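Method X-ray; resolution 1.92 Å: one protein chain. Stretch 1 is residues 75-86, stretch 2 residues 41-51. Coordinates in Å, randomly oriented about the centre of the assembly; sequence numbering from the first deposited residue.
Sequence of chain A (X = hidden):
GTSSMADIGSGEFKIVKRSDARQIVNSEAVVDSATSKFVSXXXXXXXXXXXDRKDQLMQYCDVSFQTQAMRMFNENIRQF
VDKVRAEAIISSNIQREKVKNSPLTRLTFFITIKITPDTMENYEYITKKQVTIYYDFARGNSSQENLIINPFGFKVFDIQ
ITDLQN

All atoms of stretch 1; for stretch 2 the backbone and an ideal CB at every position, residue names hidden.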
ATOM      1  N   GLU A  75       9.497   0.048  12.426  1.00 29.79           N
ATOM      2  CA  GLU A  75      10.337   0.658  11.400  1.00 30.79           C
ATOM      3  C   GLU A  75      10.529   2.158  11.648  1.00 34.78           C
ATOM      4  O   GLU A  75      11.632   2.690  11.454  1.00 32.61           O
ATOM      5  CB  GLU A  75       9.735   0.389  10.018  1.00 43.31           C
ATOM      6  CG  GLU A  75      10.720   0.495   8.842  1.00 57.43           C
ATOM      7  CD  GLU A  75      12.128  -0.006   9.170  1.00 63.95           C
ATOM      8  OE1 GLU A  75      13.100   0.726   8.873  1.00 63.55           O
ATOM      9  OE2 GLU A  75      12.271  -1.129   9.711  1.00 65.50           O
ATOM     10  N   ASN A  76       9.477   2.860  12.099  1.00 30.77           N
ATOM     11  CA  ASN A  76       9.649   4.270  12.460  1.00 27.33           C
ATOM     12  C   ASN A  76      10.657   4.441  13.594  1.00 36.06           C
ATOM     13  O   ASN A  76      11.467   5.381  13.588  1.00 34.30           O
ATOM     14  CB  ASN A  76       8.312   4.899  12.886  1.00 39.58           C
ATOM     15  CG  ASN A  76       7.331   5.089  11.731  1.00 45.97           C
ATOM     16  OD1 ASN A  76       7.700   5.055  10.558  1.00 42.22           O
ATOM     17  ND2 ASN A  76       6.066   5.302  12.074  1.00 40.19           N
ATOM     18  N   ILE A  77      10.583   3.580  14.609  1.00 30.97           N
ATOM     19  CA  ILE A  77      11.531   3.670  15.713  1.00 33.38           C
ATOM     20  C   ILE A  77      12.952   3.525  15.191  1.00 36.08           C
ATOM     21  O   ILE A  77      13.850   4.288  15.562  1.00 39.71           O
ATOM     22  CB  ILE A  77      11.228   2.604  16.781  1.00 38.87           C
ATOM     23  CG1 ILE A  77       9.792   2.745  17.294  1.00 33.72           C
ATOM     24  CG2 ILE A  77      12.249   2.697  17.933  1.00 39.49           C
ATOM     25  CD1 ILE A  77       9.426   1.729  18.336  1.00 34.29           C
ATOM     26  N   ARG A  78      13.168   2.545  14.308  1.00 34.31           N
ATOM     27  CA  ARG A  78      14.523   2.226  13.856  1.00 45.64           C
ATOM     28  C   ARG A  78      15.162   3.391  13.117  1.00 45.83           C
ATOM     29  O   ARG A  78      16.373   3.620  13.231  1.00 49.13           O
ATOM     30  CB  ARG A  78      14.501   0.990  12.958  1.00 37.79           C
ATOM     31  CG  ARG A  78      14.266  -0.287  13.715  1.00 42.12           C
ATOM     32  CD  ARG A  78      14.769  -1.480  12.929  1.00 49.21           C
ATOM     33  NE  ARG A  78      13.712  -2.433  12.580  1.00 59.93           N
ATOM     34  CZ  ARG A  78      13.002  -3.146  13.454  1.00 57.89           C
ATOM     35  NH1 ARG A  78      13.191  -3.016  14.764  1.00 53.96           N
ATOM     36  NH2 ARG A  78      12.081  -3.987  13.015  1.00 58.91           N
ATOM     37  N   GLN A  79      14.369   4.136  12.354  1.00 42.40           N
ATOM     38  CA  GLN A  79      14.909   5.172  11.491  1.00 42.68           C
ATOM     39  C   GLN A  79      14.902   6.556  12.121  1.00 47.38           C
ATOM     40  O   GLN A  79      15.830   7.333  11.870  1.00 40.35           O
ATOM     41  CB  GLN A  79      14.147   5.186  10.164  1.00 39.62           C
ATOM     42  CG  GLN A  79      14.224   3.835   9.401  1.00 45.04           C
ATOM     43  CD  GLN A  79      15.642   3.189   9.379  1.00 52.06           C
ATOM     44  OE1 GLN A  79      16.663   3.888   9.397  1.00 54.55           O
ATOM     45  NE2 GLN A  79      15.692   1.850   9.313  1.00 41.71           N
ATOM     46  N   PHE A  80      13.917   6.868  12.973  1.00 35.44           N
ATOM     47  CA  PHE A  80      13.829   8.193  13.572  1.00 34.47           C
ATOM     48  C   PHE A  80      14.509   8.304  14.938  1.00 39.21           C
ATOM     49  O   PHE A  80      14.914   9.408  15.318  1.00 43.98           O
ATOM     50  CB  PHE A  80      12.365   8.609  13.710  1.00 37.40           C
ATOM     51  CG  PHE A  80      11.620   8.649  12.413  1.00 38.26           C
ATOM     52  CD1 PHE A  80      12.228   9.108  11.250  1.00 42.08           C
ATOM     53  CD2 PHE A  80      10.307   8.218  12.354  1.00 33.08           C
ATOM     54  CE1 PHE A  80      11.523   9.144  10.044  1.00 41.98           C
ATOM     55  CE2 PHE A  80       9.600   8.243  11.159  1.00 40.26           C
ATOM     56  CZ  PHE A  80      10.203   8.708  10.003  1.00 39.65           C
ATOM     57  N   VAL A  81      14.662   7.190  15.663  1.00 43.40           N
ATOM     58  CA  VAL A  81      15.251   7.111  17.008  1.00 43.63           C
ATOM     59  C   VAL A  81      14.883   8.319  17.874  1.00 46.56           C
ATOM     60  O   VAL A  81      13.712   8.717  17.944  1.00 43.28           O
ATOM     61  CB  VAL A  81      16.785   6.898  16.940  1.00 42.67           C
ATOM     62  CG1 VAL A  81      17.088   5.475  16.459  1.00 38.98           C
ATOM     63  CG2 VAL A  81      17.490   7.916  16.031  1.00 40.99           C
ATOM     64  N   ASP A  82      15.866   8.888  18.572  1.00 43.47           N
ATOM     65  CA  ASP A  82      15.640  10.046  19.432  1.00 46.71           C
ATOM     66  C   ASP A  82      16.042  11.355  18.759  1.00 41.08           C
ATOM     67  O   ASP A  82      16.219  12.371  19.443  1.00 42.34           O
ATOM     68  CB  ASP A  82      16.392   9.880  20.757  1.00 48.07           C
ATOM     69  CG  ASP A  82      17.906   9.976  20.595  1.00 60.58           C
ATOM     70  OD1 ASP A  82      18.453   9.409  19.617  1.00 62.23           O
ATOM     71  OD2 ASP A  82      18.553  10.628  21.450  1.00 66.73           O
ATOM     72  N   LYS A  83      16.177  11.356  17.432  1.00 44.36           N
ATOM     73  CA  LYS A  83      16.731  12.495  16.717  1.00 49.76           C
ATOM     74  C   LYS A  83      15.787  13.132  15.707  1.00 50.90           C
ATOM     75  O   LYS A  83      16.122  14.200  15.172  1.00 51.00           O
ATOM     76  CB  LYS A  83      18.021  12.087  15.984  1.00 52.25           C
ATOM     77  CG  LYS A  83      19.115  11.574  16.903  1.00 50.31           C
ATOM     78  CD  LYS A  83      20.430  11.405  16.160  1.00 61.01           C
ATOM     79  CE  LYS A  83      21.237  10.234  16.717  1.00 68.80           C
ATOM     80  NZ  LYS A  83      20.768   8.914  16.210  1.00 71.36           N
ATOM     81  N   VAL A  84      14.639  12.514  15.407  1.00 38.08           N
ATOM     82  CA  VAL A  84      13.745  12.993  14.354  1.00 41.55           C
ATOM     83  C   VAL A  84      12.301  12.872  14.825  1.00 47.25           C
ATOM     84  O   VAL A  84      11.948  11.908  15.509  1.00 45.24           O
ATOM     85  CB  VAL A  84      13.930  12.200  13.043  1.00 49.24           C
ATOM     86  CG1 VAL A  84      13.372  12.986  11.890  1.00 56.14           C
ATOM     87  CG2 VAL A  84      15.396  11.853  12.794  1.00 50.93           C
ATOM     88  N   ARG A  85      11.454  13.825  14.429  1.00 44.48           N
ATOM     89  CA  ARG A  85      10.014  13.751  14.656  1.00 48.30           C
ATOM     90  C   ARG A  85       9.267  13.767  13.322  1.00 36.97           C
ATOM     91  O   ARG A  85       9.757  14.296  12.322  1.00 33.51           O
ATOM     92  CB  ARG A  85       9.550  14.901  15.531  1.00 60.39           C
ATOM     93  CG  ARG A  85       9.360  16.202  14.761  1.00 74.71           C
ATOM     94  CD  ARG A  85       8.543  17.216  15.527  1.00 82.46           C
ATOM     95  NE  ARG A  85       7.078  17.125  15.356  1.00 86.76           N
ATOM     96  CZ  ARG A  85       6.394  17.327  14.233  1.00 87.71           C
ATOM     97  NH1 ARG A  85       7.034  17.687  13.128  1.00 79.69           N
ATOM     98  NH2 ARG A  85       5.073  17.189  14.240  1.00 93.07           N
ATOM     99  N   ALA A  86       8.081  13.153  13.298  1.00 33.42           N
ATOM    100  CA  ALA A  86       7.328  12.974  12.055  1.00 30.05           C
ATOM    101  C   ALA A  86       5.854  13.306  12.275  1.00 30.86           C
ATOM    102  O   ALA A  86       5.244  12.819  13.229  1.00 29.59           O
ATOM    103  CB  ALA A  86       7.467  11.534  11.524  1.00 29.12           C
ATOM    104  N   UNK A  41      -1.371   8.113  14.039  1.00 23.26           N
ATOM    105  CA  UNK A  41      -0.727   7.160  14.938  1.00 26.60           C
ATOM    106  C   UNK A  41       0.264   6.262  14.198  1.00 33.44           C
ATOM    107  O   UNK A  41       1.343   5.959  14.718  1.00 29.86           O
ATOM    108  CB  UNK A  41      -1.783   6.303  15.639  1.00 26.60           C
ATOM    109  N   UNK A  42      -0.092   5.816  12.991  1.00 27.02           N
ATOM    110  CA  UNK A  42       0.707   4.834  12.269  1.00 30.42           C
ATOM    111  C   UNK A  42       1.922   5.460  11.584  1.00 31.74           C
ATOM    112  O   UNK A  42       3.031   4.912  11.657  1.00 27.80           O
ATOM    113  CB  UNK A  42      -0.162   4.122  11.230  1.00 30.42           C
ATOM    114  N   UNK A  43       1.732   6.593  10.899  1.00 25.89           N
ATOM    115  CA  UNK A  43       2.799   7.200  10.114  1.00 24.08           C
ATOM    116  C   UNK A  43       3.550   8.296  10.860  1.00 30.90           C
ATOM    117  O   UNK A  43       4.654   8.667  10.445  1.00 34.14           O
ATOM    118  CB  UNK A  43       2.220   7.773   8.819  1.00 24.08           C
ATOM    119  N   UNK A  44       2.981   8.823  11.945  1.00 26.72           N
ATOM    120  CA  UNK A  44       3.639   9.847  12.724  1.00 31.91           C
ATOM    121  C   UNK A  44       4.546   9.245  13.776  1.00 26.70           C
ATOM    122  O   UNK A  44       4.559   8.030  13.969  1.00 28.20           O
ATOM    123  CB  UNK A  44       2.603  10.762  13.381  1.00 31.91           C
ATOM    124  N   UNK A  45       5.295  10.117  14.454  1.00 30.78           N
ATOM    125  CA  UNK A  45       6.334   9.651  15.368  1.00 28.10           C
ATOM    126  C   UNK A  45       6.775  10.773  16.292  1.00 35.06           C
ATOM    127  O   UNK A  45       7.038  11.887  15.838  1.00 33.16           O
ATOM    128  CB  UNK A  45       7.533   9.105  14.590  1.00 28.10           C
ATOM    129  N   UNK A  46       6.869  10.464  17.582  1.00 32.21           N
ATOM    130  CA  UNK A  46       7.484  11.328  18.577  1.00 31.89           C
ATOM    131  C   UNK A  46       8.234  10.434  19.553  1.00 35.11           C
ATOM    132  O   UNK A  46       7.733   9.375  19.929  1.00 36.04           O
ATOM    133  CB  UNK A  46       6.446  12.194  19.293  1.00 31.89           C
ATOM    134  N   UNK A  47       9.435  10.852  19.956  1.00 37.87           N
ATOM    135  CA  UNK A  47      10.242  10.009  20.832  1.00 38.11           C
ATOM    136  C   UNK A  47       9.703   9.928  22.259  1.00 36.53           C
ATOM    137  O   UNK A  47      10.116   9.036  23.006  1.00 36.21           O
ATOM    138  CB  UNK A  47      11.680  10.531  20.862  1.00 38.11           C
ATOM    139  N   UNK A  48       8.767  10.798  22.650  1.00 32.02           N
ATOM    140  CA  UNK A  48       8.396  10.936  24.056  1.00 43.84           C
ATOM    141  C   UNK A  48       7.186  10.109  24.491  1.00 42.26           C
ATOM    142  O   UNK A  48       6.962   9.980  25.702  1.00 42.41           O
ATOM    143  CB  UNK A  48       8.117  12.411  24.354  1.00 43.84           C
ATOM    144  N   UNK A  49       6.406   9.537  23.556  1.00 39.80           N
ATOM    145  CA  UNK A  49       5.137   8.918  23.929  1.00 35.03           C
ATOM    146  C   UNK A  49       4.933   7.565  23.253  1.00 32.62           C
ATOM    147  O   UNK A  49       3.793   7.186  22.950  1.00 30.31           O
ATOM    148  CB  UNK A  49       3.977   9.851  23.576  1.00 35.03           C
ATOM    149  N   UNK A  50       6.017   6.807  23.030  1.00 32.42           N
ATOM    150  CA  UNK A  50       5.957   5.646  22.137  1.00 25.75           C
ATOM    151  C   UNK A  50       5.032   4.561  22.665  1.00 24.02           C
ATOM    152  O   UNK A  50       4.279   3.957  21.895  1.00 26.88           O
ATOM    153  CB  UNK A  50       7.358   5.068  21.930  1.00 25.75           C
ATOM    154  N   UNK A  51       5.075   4.283  23.972  1.00 26.10           N
ATOM    155  CA  UNK A  51       4.227   3.224  24.516  1.00 25.94           C
ATOM    156  C   UNK A  51       2.752   3.561  24.347  1.00 25.65           C
ATOM    157  O   UNK A  51       1.953   2.705  23.950  1.00 28.70           O
ATOM    158  CB  UNK A  51       4.546   2.991  25.994  1.00 25.94           C
TER

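Position 41 lies in a helix with nothing of stretch 1 near its CB, so almost any helix-compatible side chain would do; the deposited residue is Leu 41, which makes no contact here. At position 42 the helical CA-to-CB bond points away, and the choice is again open, but the carbonyl faces the amide of Asn 76. The residue is Leu 42, and Asn 76 ND2 donates a weak hydrogen bond to Leu 42 O at 3.1 Å.

Position 43 also points away. Many residues would serve, and the deposited one is Phe 43. A water donates to both Phe 43 O (2.8 Å) and Asn 76 OD1 (3.0 Å), tying the last helical turn to the same asparagine.

At position 44 the chain leaves helical geometry, with phi/psi of -87/174°, values open to most residues. An ideal CB would lie 3.4 Å from Ala 86 O, an ordinary contact, so a small residue such as glycine, alanine or serine suits without being required. The deposited residue is Gly 44, whose CA also lies 3.4 Å from Ala 86 O. A second water accepts from Asn 76 ND2 (2.8 Å) and donates to Gly 44 O (2.8 Å).

Position 45 has extended backbone angles and pairs with Ala 86 in a single antiparallel bridge. Its CB points toward stretch 1, 3.7 Å from Phe 80 CD2. Beyond lies a long pocket lined by Asn 76, Ile 77 and Phe 80, with the carbonyl of Val 81 near its far end. Leucine, methionine or phenylalanine could use the apolar walls; a long side chain ending in a donor could also reach the carbonyl. The residue is Tyr 45. Its backbone makes both bridge bonds, Tyr 45 N to Ala 86 O and Ala 86 N to Tyr 45 O, each 3.0 Å. With chi1 in t, the ring extends into the pocket: Phe 80 CB sits over one face, 3.5 Å from Tyr 45 CE2. At the tip, Tyr 45 OH donates to Val 81 O at 2.6 Å.

Position 46 points sideways into space free of stretch 1, so many residues fit; the deposited residue is Ser 46, whose side chain makes no contact with stretch 1.

Position 47 faces the turn, its CB 4.0 Å from Val 81 O. The carbonyls of Val 81 and Asp 82 are the acceptors on offer, so a long donor such as lysine, arginine or glutamine would suit, as would a small polar residue. Lys 47 runs alongside Asp 82, and Lys 47 NZ makes a weak hydrogen bond to Asp 82 O at 3.4 Å, rather than to its carboxylate.

Position 48 is out of reach and many residues would do; it is Asn 48. At 49, also out of reach and just before a helix, serine, threonine, asparagine or aspartate are common; Ser 49 makes no capping bond.

Position 50, helical, points toward Ile 77: a branched or long apolar residue would close the gap. Leu 50 CD1 reaches Ile 77 CD1 at 4.3 Å. Position 51, out of reach, would take any helix-compatible side chain; it is Arg 51.

Stretch 2, residues 41-51: LLFGYSKNSLR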
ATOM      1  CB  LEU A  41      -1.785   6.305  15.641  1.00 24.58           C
ATOM      2  CG  LEU A  41      -2.695   6.999  16.665  1.00 23.82           C
ATOM      3  CD1 LEU A  41      -3.867   6.072  16.932  1.00 24.52           C
ATOM      4  CD2 LEU A  41      -1.932   7.307  17.949  1.00 27.20           C
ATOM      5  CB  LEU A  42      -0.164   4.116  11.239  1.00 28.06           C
ATOM      6  CG  LEU A  42       0.542   3.040  10.421  1.00 27.22           C
ATOM      7  CD1 LEU A  42       1.073   1.905  11.308  1.00 29.74           C
ATOM      8  CD2 LEU A  42      -0.378   2.501   9.358  1.00 25.30           C
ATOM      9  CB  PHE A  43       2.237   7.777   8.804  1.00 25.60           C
ATOM     10  CG  PHE A  43       1.737   6.734   7.851  1.00 25.18           C
ATOM     11  CD1 PHE A  43       2.620   6.007   7.073  1.00 30.48           C
ATOM     12  CD2 PHE A  43       0.384   6.464   7.749  1.00 23.51           C
ATOM     13  CE1 PHE A  43       2.160   5.036   6.204  1.00 33.46           C
ATOM     14  CE2 PHE A  43      -0.083   5.492   6.871  1.00 28.40           C
ATOM     15  CZ  PHE A  43       0.804   4.778   6.105  1.00 28.15           C
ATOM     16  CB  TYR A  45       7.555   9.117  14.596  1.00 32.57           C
ATOM     17  CG  TYR A  45       8.654   8.595  15.502  1.00 28.40           C
ATOM     18  CD1 TYR A  45       8.621   7.294  15.970  1.00 30.24           C
ATOM     19  CD2 TYR A  45       9.704   9.417  15.910  1.00 31.95           C
ATOM     20  CE1 TYR A  45       9.612   6.808  16.805  1.00 32.28           C
ATOM     21  CE2 TYR A  45      10.706   8.942  16.762  1.00 33.09           C
ATOM     22  CZ  TYR A  45      10.651   7.628  17.191  1.00 38.20           C
ATOM     23  OH  TYR A  45      11.632   7.114  18.017  1.00 38.39           O
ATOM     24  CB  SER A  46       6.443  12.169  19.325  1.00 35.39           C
ATOM     25  OG  SER A  46       7.047  12.881  20.395  1.00 49.93           O
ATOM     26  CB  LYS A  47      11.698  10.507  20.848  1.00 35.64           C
ATOM     27  CG  LYS A  47      11.893  11.852  21.549  1.00 35.26           C
ATOM     28  CD  LYS A  47      13.287  12.402  21.324  1.00 39.29           C
ATOM     29  CE  LYS A  47      13.465  13.738  22.039  1.00 43.55           C
ATOM     30  NZ  LYS A  47      14.696  14.448  21.592  1.00 52.99           N
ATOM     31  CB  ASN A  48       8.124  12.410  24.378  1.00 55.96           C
ATOM     32  CG  ASN A  48       9.367  13.266  24.251  1.00 62.57           C
ATOM     33  OD1 ASN A  48       9.431  14.164  23.410  1.00 70.46           O
ATOM     34  ND2 ASN A  48      10.369  12.984  25.080  1.00 61.99           N
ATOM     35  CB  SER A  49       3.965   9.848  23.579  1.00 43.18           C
ATOM     36  OG  SER A  49       4.081  10.338  22.239  1.00 32.77           O
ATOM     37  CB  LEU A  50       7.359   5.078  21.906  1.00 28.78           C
ATOM     38  CG  LEU A  50       8.229   5.867  20.929  1.00 36.36           C
ATOM     39  CD1 LEU A  50       9.618   5.229  20.805  1.00 32.62           C
ATOM     40  CD2 LEU A  50       7.534   5.932  19.582  1.00 39.42           C
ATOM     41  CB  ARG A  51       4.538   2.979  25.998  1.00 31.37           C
ATOM     42  CG  ARG A  51       3.574   1.981  26.683  1.00 32.58           C
ATOM     43  CD  ARG A  51       2.577   2.713  27.601  1.00 39.24           C
ATOM     44  NE  ARG A  51       1.794   1.818  28.457  1.00 47.88           N
ATOM     45  CZ  ARG A  51       1.280   2.172  29.635  1.00 42.22           C
ATOM     46  NH1 ARG A  51       1.468   3.400  30.108  1.00 41.16           N
ATOM     47  NH2 ARG A  51       0.581   1.302  30.350  1.00 45.35           N
TER
HETATM   48  O   HOH W   1       6.406   7.148   8.903  1.00 35.86           O
HETATM   49  O   HOH W   2       5.605   5.574  14.824  1.00 38.90           O
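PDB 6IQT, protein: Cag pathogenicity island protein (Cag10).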